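Local coordinates for protein interferon gamma (Paralichthys olivaceus, PDB 6F1E) that binds interferon gamma receptor 1, and more weakly interferon gamma receptor 1-like, as a homodimeric cytokine that activates macrophages and neutrophils, at the interface of chains A and B. Sequence-based numbering; all coordinates share one arbitrary frame. Chains: chain A/B, Interferon gamma.

Contact 1: the interface of chains A and B. Residues chain A 121, 124, 142; chain B 31-33, 51, 54.
A:Ile124, A:Leu121 and A:Met142 bring methyl groups from three points of chain A to the side chains of B:Phe32, B:Val31 and B:Val51, a worked example of how an intertwined dimer builds a core from two chains. The ring of B:Phe32 lies in the middle. A:Leu121 meets it at a slant with one branch: CD2 lies at the edge, in the ring plane, 3.4 Å from B:Phe32 CD1. The other branch, CD1, turns to B:Val51 and stops 4.0 Å from its CG2, so the fork of the leucine straddles two elements of the partner. A:Met142 runs antiparallel to the phenylalanine side chain. Its bend at chi2 (-67°) helps bring the terminal methyl CE over one ring face, displaced to the CD2 rim and 3.7 Å from B:Phe32 CD2, while SD and CG pass near B:Val51 CG1. A:Ile124 crosses B:Val31 at about a right angle, its CD1 lying 3.8 Å from B:Val31 CG1. That same valine methyl sits over the centre of the opposite face of B:Phe32, so the ring is sandwiched between its own neighbour and the methionine. B:Thr54 adds its hydroxyl oxygen OG1 3.7 Å from A:Leu121 CB. In the fold, the end of helix 109-122, the segment just after it and helix 139-149 of chain A pack against helix 41-65 and the loop around B:Phe32 in chain B.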
loop_
_atom_site.group_PDB
_atom_site.type_symbol
_atom_site.label_atom_id
_atom_site.label_comp_id
_atom_site.label_asym_id
_atom_site.label_seq_id
_atom_site.Cartn_x
_atom_site.Cartn_y
_atom_site.Cartn_z
ATOM N N LEU A 121 2.494 -6.395 -4.264
ATOM C CA LEU A 121 3.116 -5.647 -5.360
ATOM C C LEU A 121 4.333 -4.885 -4.894
ATOM O O LEU A 121 5.371 -4.895 -5.561
ATOM C CB LEU A 121 2.142 -4.617 -5.914
ATOM C CG LEU A 121 0.986 -5.138 -6.740
ATOM C CD1 LEU A 121 0.080 -3.970 -7.106
ATOM C CD2 LEU A 121 1.492 -5.806 -7.997
ATOM N N ILE A 124 7.633 -7.092 -4.427
ATOM C CA ILE A 124 8.183 -7.898 -5.526
ATOM C C ILE A 124 9.727 -7.702 -5.623
ATOM O O ILE A 124 10.240 -6.589 -5.348
ATOM C CB ILE A 124 7.418 -7.579 -6.822
ATOM C CG1 ILE A 124 6.029 -8.234 -6.732
ATOM C CG2 ILE A 124 8.171 -8.094 -8.045
ATOM C CD1 ILE A 124 5.031 -7.838 -7.815
ATOM N N MET A 142 -1.366 -6.061 -19.107
ATOM C CA MET A 142 -1.556 -5.151 -17.944
ATOM C C MET A 142 -1.689 -3.715 -18.372
ATOM O O MET A 142 -2.536 -3.044 -17.849
ATOM C CB MET A 142 -0.436 -5.253 -16.903
ATOM C CG MET A 142 -0.433 -6.527 -16.110
ATOM S SD MET A 142 -1.850 -6.694 -15.005
ATOM C CE MET A 142 -1.241 -8.170 -14.178
ATOM N N VAL B 31 4.269 -13.640 -10.189
ATOM C CA VAL B 31 4.738 -12.313 -9.842
ATOM C C VAL B 31 3.665 -11.487 -9.217
ATOM O O VAL B 31 3.923 -10.856 -8.223
ATOM C CB VAL B 31 5.243 -11.556 -11.080
ATOM C CG1 VAL B 31 5.440 -10.061 -10.817
ATOM C CG2 VAL B 31 6.560 -12.148 -11.492
ATOM N N PHE B 32 2.498 -11.427 -9.851
ATOM C CA PHE B 32 1.399 -10.567 -9.400
ATOM C C PHE B 32 0.338 -11.362 -8.676
ATOM O O PHE B 32 0.267 -12.574 -8.819
ATOM C CB PHE B 32 0.715 -9.869 -10.567
ATOM C CG PHE B 32 1.602 -8.908 -11.316
ATOM C CD1 PHE B 32 2.080 -7.757 -10.694
ATOM C CD2 PHE B 32 1.933 -9.130 -12.650
ATOM C CE1 PHE B 32 2.865 -6.844 -11.378
ATOM C CE2 PHE B 32 2.709 -8.222 -13.338
ATOM C CZ PHE B 32 3.187 -7.083 -12.705
ATOM N N PRO B 33 -0.473 -10.676 -7.856
ATOM C CA PRO B 33 -1.759 -11.226 -7.438
ATOM C C PRO B 33 -2.778 -11.065 -8.557
ATOM O O PRO B 33 -2.445 -10.464 -9.577
ATOM C CB PRO B 33 -2.126 -10.374 -6.225
ATOM C CG PRO B 33 -1.400 -9.099 -6.435
ATOM C CD PRO B 33 -0.119 -9.469 -7.091
ATOM N N VAL B 51 -0.109 -1.510 -10.120
ATOM C CA VAL B 51 0.627 -2.303 -11.089
ATOM C C VAL B 51 1.584 -1.416 -11.947
ATOM O O VAL B 51 2.735 -1.779 -12.152
ATOM C CB VAL B 51 -0.338 -3.201 -11.903
ATOM C CG1 VAL B 51 0.428 -4.008 -12.956
ATOM C CG2 VAL B 51 -1.106 -4.135 -10.970
ATOM N N THR B 54 4.606 -0.436 -10.003
ATOM C CA THR B 54 5.547 -1.572 -9.989
ATOM C C THR B 54 6.378 -1.631 -11.261
ATOM O O THR B 54 7.582 -1.862 -11.219
ATOM C CB THR B 54 4.811 -2.924 -9.790
ATOM O OG1 THR B 54 3.998 -2.859 -8.612
ATOM C CG2 THR B 54 5.788 -4.070 -9.648
#

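Contact 2: the interface of chains A and B. Residues chain A 143, 146-147, 150; chain B 48, 52, 103, 108.
Between A:Tyr143, A:Ala146 and A:Ser147 on one helix face, the branched end of B:Leu103 is received like a knob among neighbouring side chains. The leucine crosses the tyrosine at a slant, and its CD2 stands 3.9 Å above the ring plane, displaced toward the rim, nearest CE1. With CG placed anti to the backbone N (chi1 -176°), the leucine stretches from helix 89-107 and presents both methyls: CD2 meets A:Ala146 CB at 3.9 Å, and CD1 points toward the hydroxyl of A:Ser150. The small side chain of A:Ala146 probably allows close approach, and B:Leu52 CD1 nears its CB from helix 41-65. B:Phe108 CZ lies 3.9 Å from A:Ser150 CB, while B:Leu52 CD1 rests over one ring face within chain B. The serine hydroxyls turn back to main-chain carbonyls toward the end of their own helix, which probably lets them line an apolar contact. A:Ser150 OG lies 3.1 Å from both A:Ala146 O and A:Ser147 O, which must share its one hydrogen. A:Ser147 OG lies over the same tyrosine face as B:Leu103 CD2, 3.3 Å from that methyl, and donates to A:Tyr143 O at 2.7 Å from above the carbonyl plane, 41° out of it.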
loop_
_atom_site.group_PDB
_atom_site.type_symbol
_atom_site.label_atom_id
_atom_site.label_comp_id
_atom_site.label_asym_id
_atom_site.label_seq_id
_atom_site.Cartn_x
_atom_site.Cartn_y
_atom_site.Cartn_z
ATOM N N TYR A 143 -0.866 -3.256 -19.325
ATOM C CA TYR A 143 -1.057 -1.936 -19.923
ATOM C C TYR A 143 -2.457 -1.779 -20.559
ATOM O O TYR A 143 -3.149 -0.813 -20.282
ATOM C CB TYR A 143 0.005 -1.693 -20.960
ATOM C CG TYR A 143 0.065 -0.274 -21.521
ATOM C CD1 TYR A 143 0.853 0.705 -20.898
ATOM C CD2 TYR A 143 -0.622 0.082 -22.706
ATOM C CE1 TYR A 143 0.939 1.993 -21.416
ATOM C CE2 TYR A 143 -0.534 1.368 -23.230
ATOM C CZ TYR A 143 0.249 2.317 -22.582
ATOM O OH TYR A 143 0.362 3.598 -23.066
ATOM N N ALA A 146 -5.128 -1.607 -17.881
ATOM C CA ALA A 146 -5.009 -0.345 -17.208
ATOM C C ALA A 146 -5.743 0.724 -18.066
ATOM O O ALA A 146 -6.652 1.398 -17.569
ATOM C CB ALA A 146 -3.524 0.006 -17.001
ATOM N N SER A 147 -5.369 0.819 -19.351
ATOM C CA SER A 147 -5.888 1.839 -20.271
ATOM C C SER A 147 -7.388 1.717 -20.490
ATOM O O SER A 147 -8.122 2.658 -20.194
ATOM C CB SER A 147 -5.175 1.751 -21.597
ATOM O OG SER A 147 -3.802 1.549 -21.363
ATOM N N SER A 150 -9.263 2.803 -17.581
ATOM C CA SER A 150 -9.148 4.187 -17.160
ATOM C C SER A 150 -9.884 5.165 -18.079
ATOM O O SER A 150 -9.547 6.356 -18.115
ATOM C CB SER A 150 -7.682 4.595 -16.904
ATOM O OG SER A 150 -6.881 4.490 -18.065
ATOM N N MET B 48 -4.572 -1.364 -10.341
ATOM C CA MET B 48 -3.777 -1.161 -11.566
ATOM C C MET B 48 -2.818 0.022 -11.463
ATOM O O MET B 48 -1.729 -0.002 -12.053
ATOM C CB MET B 48 -4.682 -1.069 -12.791
ATOM C CG MET B 48 -5.374 -2.408 -13.055
ATOM S SD MET B 48 -4.263 -3.519 -13.919
ATOM C CE MET B 48 -4.364 -4.934 -12.868
ATOM N N LEU B 52 1.114 -0.267 -12.421
ATOM C CA LEU B 52 1.932 0.612 -13.259
ATOM C C LEU B 52 3.144 1.145 -12.488
ATOM O O LEU B 52 4.263 1.264 -13.033
ATOM C CB LEU B 52 1.083 1.783 -13.749
ATOM C CG LEU B 52 -0.096 1.395 -14.669
ATOM C CD1 LEU B 52 -1.165 2.489 -14.772
ATOM C CD2 LEU B 52 0.439 1.029 -16.045
ATOM N N LEU B 103 0.751 7.095 -18.815
ATOM C CA LEU B 103 -0.557 6.579 -18.372
ATOM C C LEU B 103 -0.806 6.832 -16.884
ATOM O O LEU B 103 -1.905 7.252 -16.489
ATOM C CB LEU B 103 -0.676 5.072 -18.682
ATOM C CG LEU B 103 -2.001 4.347 -18.392
ATOM C CD1 LEU B 103 -3.230 5.113 -18.890
ATOM C CD2 LEU B 103 -1.985 2.932 -18.983
ATOM N N PHE B 108 -4.072 8.273 -13.445
ATOM C CA PHE B 108 -4.017 7.560 -12.156
ATOM C C PHE B 108 -3.531 8.469 -11.022
ATOM O O PHE B 108 -2.917 7.996 -10.062
ATOM C CB PHE B 108 -3.120 6.298 -12.287
ATOM C CG PHE B 108 -3.753 5.187 -13.079
ATOM C CD1 PHE B 108 -4.577 4.247 -12.445
ATOM C CD2 PHE B 108 -3.562 5.097 -14.451
ATOM C CE1 PHE B 108 -5.210 3.255 -13.161
ATOM C CE2 PHE B 108 -4.167 4.079 -15.169
ATOM C CZ PHE B 108 -4.998 3.162 -14.521
#

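Contact 3: the interface of chains A and B. Residues chain A 11, 32, 55; chain B 135-136, 138-140, 142.
Helix 129-150 of chain B runs past helix 5-17, the loop holding A:Phe32 and helix 41-64 of chain A, in the interlocked helical dimer typical of type II interferons. A:Tyr55 illustrates how one aromatic residue can join polar and apolar recognition of a helix. Its phenol oxygen OH donates to the main-chain carbonyl of B:Ala135, 2.5 Å from O, with the donor tilted 30° from the carbonyl plane. The same OH comes within 2.9 Å of the backbone N of B:Leu139, but that N-H is poorly directed at the phenol and points instead toward B:Ala135 O, one helical turn back. The phenol thus lies beside this pair, adding a second donor to the carbonyl. The ring is held on both faces. B:Leu139 CD1 lies over its centre at 3.9 Å in a CH-pi contact, a position it reaches with CG anti to the backbone N (chi1 -177°). From the tyrosine's own chain, A:Phe32 CZ lies over the opposite face, displaced toward the rim. A:Phe32 N donates to B:Glu138 OE1 over 3.1 Å, nearly straight, using the syn lone pair. The extended glutamate chain carries that carboxylate to the loop, its plane nearly perpendicular to the phenylalanine ring. B:Met142 bends at chi2, and its CE reaches to 3.7 Å from A:Phe32 CB. Farther along, A:Ile11 lays CD1 4.1 Å from B:Leu139 CG, the two side chains meeting at a slant.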
loop_
_atom_site.group_PDB
_atom_site.type_symbol
_atom_site.label_atom_id
_atom_site.label_comp_id
_atom_site.label_asym_id
_atom_site.label_seq_id
_atom_site.Cartn_x
_atom_site.Cartn_y
_atom_site.Cartn_z
ATOM N N ILE A 11 -6.213 2.813 27.464
ATOM C CA ILE A 11 -5.187 3.597 26.744
ATOM C C ILE A 11 -4.448 4.537 27.688
ATOM O O ILE A 11 -3.203 4.599 27.669
ATOM C CB ILE A 11 -5.769 4.403 25.552
ATOM C CG1 ILE A 11 -6.020 3.474 24.353
ATOM C CG2 ILE A 11 -4.836 5.562 25.137
ATOM C CD1 ILE A 11 -6.899 4.093 23.269
ATOM N N PHE A 32 0.272 9.054 12.203
ATOM C CA PHE A 32 -0.766 8.818 11.219
ATOM C C PHE A 32 -1.393 10.150 10.787
ATOM O O PHE A 32 -2.009 10.859 11.611
ATOM C CB PHE A 32 -1.820 7.917 11.832
ATOM C CG PHE A 32 -1.286 6.578 12.235
ATOM C CD1 PHE A 32 -0.781 5.714 11.284
ATOM C CD2 PHE A 32 -1.272 6.188 13.534
ATOM C CE1 PHE A 32 -0.279 4.464 11.609
ATOM C CE2 PHE A 32 -0.778 4.930 13.881
ATOM C CZ PHE A 32 -0.274 4.071 12.915
ATOM N N TYR A 55 -1.412 -0.581 13.280
ATOM C CA TYR A 55 -1.523 -0.685 14.753
ATOM C C TYR A 55 -1.369 -2.107 15.247
ATOM O O TYR A 55 -0.828 -2.355 16.306
ATOM C CB TYR A 55 -2.874 -0.162 15.244
ATOM C CG TYR A 55 -2.862 1.293 15.607
ATOM C CD1 TYR A 55 -2.166 1.734 16.734
ATOM C CD2 TYR A 55 -3.585 2.234 14.857
ATOM C CE1 TYR A 55 -2.182 3.076 17.103
ATOM C CE2 TYR A 55 -3.605 3.579 15.212
ATOM C CZ TYR A 55 -2.902 4.000 16.343
ATOM O OH TYR A 55 -2.898 5.337 16.702
ATOM N N ALA B 135 1.706 6.980 18.458
ATOM C CA ALA B 135 0.657 6.084 17.964
ATOM C C ALA B 135 -0.394 5.749 19.032
ATOM O O ALA B 135 -1.626 5.879 18.803
ATOM C CB ALA B 135 1.289 4.802 17.465
ATOM N N LEU B 136 0.101 5.352 20.205
ATOM C CA LEU B 136 -0.772 5.039 21.353
ATOM C C LEU B 136 -1.732 6.175 21.650
ATOM O O LEU B 136 -2.953 5.954 21.730
ATOM C CB LEU B 136 0.052 4.732 22.592
ATOM C CG LEU B 136 -0.361 3.625 23.563
ATOM C CD1 LEU B 136 -0.892 2.400 22.837
ATOM C CD2 LEU B 136 0.849 3.247 24.431
ATOM N N GLU B 138 -2.669 8.480 19.562
ATOM C CA GLU B 138 -3.500 8.709 18.400
ATOM C C GLU B 138 -4.554 7.606 18.242
ATOM O O GLU B 138 -5.582 7.823 17.572
ATOM C CB GLU B 138 -2.634 8.818 17.147
ATOM C CG GLU B 138 -1.614 9.975 17.155
ATOM C CD GLU B 138 -0.688 9.949 15.949
ATOM O OE1 GLU B 138 -1.164 9.586 14.841
ATOM O OE2 GLU B 138 0.515 10.310 16.083
ATOM N N LEU B 139 -4.339 6.453 18.895
ATOM C CA LEU B 139 -5.277 5.332 18.786
ATOM C C LEU B 139 -6.725 5.690 19.075
ATOM O O LEU B 139 -7.617 5.183 18.437
ATOM C CB LEU B 139 -4.828 4.125 19.627
ATOM C CG LEU B 139 -5.691 2.841 19.555
ATOM C CD1 LEU B 139 -6.099 2.369 18.137
ATOM C CD2 LEU B 139 -4.957 1.712 20.268
ATOM N N GLN B 140 -6.982 6.567 20.018
ATOM C CA GLN B 140 -8.380 6.794 20.459
ATOM C C GLN B 140 -9.185 7.429 19.342
ATOM O O GLN B 140 -10.258 6.935 18.972
ATOM C CB GLN B 140 -8.421 7.674 21.706
ATOM C CG GLN B 140 -9.597 7.384 22.618
ATOM C CD GLN B 140 -9.501 8.139 23.935
ATOM O OE1 GLN B 140 -8.521 7.981 24.692
ATOM N NE2 GLN B 140 -10.504 8.975 24.211
ATOM N N MET B 142 -8.284 7.469 16.185
ATOM C CA MET B 142 -8.258 6.591 15.029
ATOM C C MET B 142 -9.317 5.492 15.147
ATOM O O MET B 142 -10.031 5.206 14.165
ATOM C CB MET B 142 -6.852 6.059 14.785
ATOM C CG MET B 142 -5.895 7.128 14.214
ATOM S SD MET B 142 -6.305 7.484 12.496
ATOM C CE MET B 142 -5.354 8.944 12.102
#

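Contact 1 and contact 2 are neighbours, their C-alpha centres about 13 Å apart, and share helix 139-149 of chain A and helix 41-65 of chain B. Contact 3 lies about 31 Å from contact 1 and 35 Å from contact 2, in the other half of the dimer, where the chains exchange roles. Residues 32 and 142 recur in contacts 1 and 3 with the chains swapped, as the two-fold requires. Each chain thus contributes its C-terminal helical region to its partner's domain, suggesting that the packing of each half probably depends on dimerisation.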